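Local coordinates for protein peptidoglycan N-acetylglucosamine deacetylase (Agathobacter rectalis, PDB 5JMU) that probably removes acetyl groups from N-acetylglucosamine units of peptidoglycan through a zinc-dependent catalytic domain of the NodB (carbohydrate esterase 4) type, the part modelled here, at residues 90-95 with 112-117; 101-104 with 110-113. One frame throughout, in Å; residues are numbered along the deposited sequence. Where two conformers were deposited one is given.

Interaction 1 of 2, residues 90-95 with 112-117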
# COMPACT_ATOMS: atom_id res chain seq x y z
N GLN A 90 8.29 18.44 9.07
CA GLN A 90 7.13 19.30 8.92
C GLN A 90 6.52 19.18 7.51
O GLN A 90 5.29 19.10 7.37
CB GLN A 90 7.54 20.74 9.26
CG GLN A 90 7.87 20.95 10.77
CD GLN A 90 9.29 20.44 11.22
OE1 GLN A 90 10.18 20.14 10.38
NE2 GLN A 90 9.50 20.39 12.55
N ALA A 91 7.37 19.18 6.48
CA ALA A 91 6.88 19.02 5.10
C ALA A 91 6.23 17.66 4.90
O ALA A 91 5.20 17.54 4.23
CB ALA A 91 8.05 19.22 4.13
N PHE A 92 6.81 16.61 5.48
CA PHE A 92 6.24 15.28 5.34
C PHE A 92 4.84 15.25 5.92
O PHE A 92 3.92 14.75 5.26
CB PHE A 92 7.12 14.24 6.05
CG PHE A 92 6.54 12.87 5.96
CD1 PHE A 92 6.72 12.14 4.81
CD2 PHE A 92 5.76 12.37 7.00
CE1 PHE A 92 6.16 10.87 4.67
CE2 PHE A 92 5.17 11.09 6.89
CZ PHE A 92 5.39 10.36 5.74
N PHE A 93 4.68 15.79 7.13
CA PHE A 93 3.36 15.69 7.77
C PHE A 93 2.39 16.66 7.15
O PHE A 93 1.20 16.35 7.11
CB PHE A 93 3.46 15.87 9.30
CG PHE A 93 3.96 14.62 9.97
CD1 PHE A 93 3.19 13.47 9.94
CD2 PHE A 93 5.24 14.57 10.53
CE1 PHE A 93 3.66 12.27 10.53
CE2 PHE A 93 5.71 13.40 11.12
CZ PHE A 93 4.93 12.26 11.11
N ASP A 94 2.84 17.81 6.64
CA ASP A 94 1.90 18.65 5.89
C ASP A 94 1.31 17.87 4.72
O ASP A 94 0.08 17.89 4.49
CB ASP A 94 2.57 19.92 5.38
CG ASP A 94 2.77 20.99 6.47
OD1 ASP A 94 2.24 20.88 7.58
OD2 ASP A 94 3.50 21.96 6.17
N ASP A 95 2.16 17.18 3.98
CA ASP A 95 1.66 16.35 2.89
C ASP A 95 0.80 15.18 3.35
O ASP A 95 -0.26 14.91 2.75
CB ASP A 95 2.85 15.86 2.06
CG ASP A 95 2.43 14.99 0.89
OD1 ASP A 95 2.20 15.56 -0.20
OD2 ASP A 95 2.39 13.75 1.09
N SER A 112 -5.84 5.23 9.00
CA SER A 112 -5.09 4.67 10.13
C SER A 112 -3.71 4.11 9.80
O SER A 112 -2.91 3.89 10.71
CB SER A 112 -5.89 3.52 10.77
OG SER A 112 -7.13 4.00 11.33
N ILE A 113 -3.47 3.85 8.52
CA ILE A 113 -2.30 3.14 8.03
C ILE A 113 -1.70 3.98 6.91
O ILE A 113 -2.45 4.60 6.15
CB ILE A 113 -2.66 1.71 7.49
CG1 ILE A 113 -3.50 0.95 8.51
CG2 ILE A 113 -1.34 0.92 7.14
CD1 ILE A 113 -3.99 -0.47 8.02
N ILE A 114 -0.38 4.00 6.84
CA ILE A 114 0.33 4.67 5.75
C ILE A 114 1.36 3.76 5.13
O ILE A 114 1.75 2.71 5.71
CB ILE A 114 1.02 5.99 6.22
CG1 ILE A 114 2.30 5.68 7.01
CG2 ILE A 114 0.09 6.81 7.09
CD1 ILE A 114 3.18 6.95 7.23
N ARG A 115 1.83 4.12 3.93
CA ARG A 115 3.03 3.51 3.36
C ARG A 115 3.92 4.65 2.91
O ARG A 115 3.52 5.45 2.06
CB ARG A 115 2.70 2.59 2.19
CG ARG A 115 4.02 2.08 1.49
CD ARG A 115 3.65 1.00 0.47
NE ARG A 115 3.28 -0.25 1.13
CZ ARG A 115 2.52 -1.18 0.53
NH1 ARG A 115 2.02 -0.96 -0.69
NH2 ARG A 115 2.25 -2.35 1.15
N PHE A 116 5.12 4.70 3.45
CA PHE A 116 6.05 5.74 3.05
C PHE A 116 6.41 5.61 1.58
O PHE A 116 6.68 4.49 1.12
CB PHE A 116 7.36 5.62 3.85
CG PHE A 116 7.24 5.96 5.29
CD1 PHE A 116 7.20 7.29 5.74
CD2 PHE A 116 7.16 4.94 6.24
CE1 PHE A 116 7.15 7.61 7.10
CE2 PHE A 116 7.08 5.26 7.64
CZ PHE A 116 7.06 6.59 8.08
N PRO A 117 6.45 6.74 0.84
CA PRO A 117 6.96 6.66 -0.53
C PRO A 117 8.40 6.15 -0.53
O PRO A 117 9.26 6.63 0.21
CB PRO A 117 6.81 8.11 -1.03
CG PRO A 117 5.54 8.59 -0.27
CD PRO A 117 5.77 8.04 1.12

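Interaction 2 of 2, residues 101-104 with 110-113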
# COMPACT_ATOMS: atom_id res chain seq x y z
N SER A 101 -6.87 14.38 4.76
CA SER A 101 -8.04 15.24 4.63
C SER A 101 -8.88 14.85 3.41
O SER A 101 -10.12 14.84 3.49
CB SER A 101 -7.64 16.69 4.55
OG SER A 101 -7.33 17.07 5.88
N ILE A 102 -8.21 14.52 2.31
CA ILE A 102 -8.96 14.08 1.13
C ILE A 102 -9.65 12.75 1.43
O ILE A 102 -10.82 12.53 1.02
CB ILE A 102 -8.05 13.97 -0.12
CG1 ILE A 102 -7.70 15.39 -0.59
CG2 ILE A 102 -8.74 13.20 -1.21
CD1 ILE A 102 -6.43 15.41 -1.51
N ILE A 103 -8.95 11.86 2.13
CA ILE A 103 -9.58 10.58 2.47
C ILE A 103 -10.79 10.80 3.38
O ILE A 103 -11.84 10.19 3.18
CB ILE A 103 -8.56 9.65 3.15
CG1 ILE A 103 -7.52 9.26 2.12
CG2 ILE A 103 -9.21 8.41 3.75
CD1 ILE A 103 -6.22 8.61 2.77
N LYS A 104 -10.70 11.72 4.32
CA LYS A 104 -11.84 12.03 5.18
C LYS A 104 -13.01 12.60 4.39
O LYS A 104 -14.18 12.20 4.59
CB LYS A 104 -11.39 13.03 6.26
CG LYS A 104 -12.53 13.63 7.03
CD LYS A 104 -13.14 12.60 7.95
CE LYS A 104 -14.05 13.33 8.97
NZ LYS A 104 -14.99 12.47 9.73
N ASP A 110 -10.95 9.14 8.87
CA ASP A 110 -9.50 9.33 8.77
C ASP A 110 -8.81 8.03 8.44
O ASP A 110 -9.29 6.96 8.80
CB ASP A 110 -8.92 9.85 10.07
CG ASP A 110 -9.50 11.15 10.46
OD1 ASP A 110 -9.30 12.14 9.72
OD2 ASP A 110 -10.17 11.19 11.51
N ALA A 111 -7.63 8.13 7.85
CA ALA A 111 -6.80 6.95 7.61
C ALA A 111 -6.12 6.53 8.88
O ALA A 111 -5.85 7.37 9.75
CB ALA A 111 -5.73 7.24 6.52
N SER A 112 -5.84 5.23 9.00
CA SER A 112 -5.09 4.67 10.13
C SER A 112 -3.71 4.11 9.80
O SER A 112 -2.91 3.89 10.71
CB SER A 112 -5.89 3.52 10.77
OG SER A 112 -7.13 4.00 11.33
N ILE A 113 -3.47 3.85 8.52
CA ILE A 113 -2.30 3.14 8.03
C ILE A 113 -1.70 3.98 6.91
O ILE A 113 -2.45 4.60 6.15
CB ILE A 113 -2.66 1.71 7.49
CG1 ILE A 113 -3.50 0.95 8.51
CG2 ILE A 113 -1.34 0.92 7.14
CD1 ILE A 113 -3.99 -0.47 8.02

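Interaction 1 of 2, residues 90-95 with 112-117
F92 holds its CG opposite the backbone N (chi1 178°), which sends the ring off helix 89-107 toward F116, whose own CG lies anti to its carbonyl carbon (chi1 -70°) so that its ring swings back to the helix. The two side chains cross at about a right angle. CZ of F92 leads, coming to 3.5 Å from CE1 of F116 and nearly as close to CD1. The ring centroids are 5.5 Å apart and the rings meet obliquely, planes inclined by 32°. I114 fills the corner: its CD1 sits near the plane of the F92 ring, 4.3 Å from F92 CZ at the ring edge, and also lies 3.9 Å above the F116 ring plane, nearer its margin than its centre. No hydrogen bond joins the segments. Behind F92, its CD2 lies over the centre of the F93 ring, and L136 of helix 132-142 touches both F92 and F93. Replacing F92 by an alanine would take away the ring, and would probably open a gap beside F116 and I114 and let the F116 ring turn more easily. Next door, the R115 carbonyl oxygen accepts a hydrogen bond from ND1 of the zinc ligand H76. The arrangement is a small aromatic-aliphatic core between helix 89-107 and the end of strand 113-114 with the loop that follows, flanking the zinc site of a NodB-type polysaccharide deacetylase domain.

Interaction 2 of 2, residues 101-104 with 110-113
I103 lays its CD1 methyl against the CB of A111, 4.0 Å away, where the chain returns alongside helix 89-107 after leaving its end. CG1 of I103 stands anti to the carbonyl carbon (chi1 -68°) and the chain is extended beyond it, which carries CD1 out to the alanine. This is a purely apolar touch, and both residues are buried: I75 of strand 72-77 packs against each of them, with V73 and V52 also on I103. Next along the helix, on the exposed side, K104 and D110 run past each other without pairing. CB of K104 is 4.1 Å from OD1 of D110. The lysine was modelled in two conformers, so its outer end is not fixed; in the one given, CD is 4.2 Å from the D110 backbone N, and NZ stays 5.3 Å from D110 OD2, too far for a salt bridge though the opposite charges may still attract weakly. In that conformer NZ bonds instead to the carbonyl oxygen of G108, while OD1 of D110 takes a hydrogen bond from ND2 of N100. The same N100 uses its OD1 to accept the backbone N of A111, gripping the returning chain at two successive residues. The contact is a tight helix-to-strand connection, in which the chain leaving helix 89-107 doubles back over its last turns before entering strand 113-114 in the deacetylase fold.

Overall arrangement
Interactions 1 and 2 both tie helix 89-107 to the chain that follows it, one near the start of the helix and the other near its end, with centres about 11 Å apart. The chain runs on from D110 and A111 through S112 and I113, shared by segments 110-113 and 112-117, to I114 and F116. Interaction 1 lies nearer the metal: the F116 side chain is about 9 Å from the bound zinc ion and about 6 Å from the side chain of H76, which binds it with D28 and H80. The I103 side chain of interaction 2 is about 14 Å from the zinc ion. Both contacts also meet I75, the neighbour of H76 on strand 72-77.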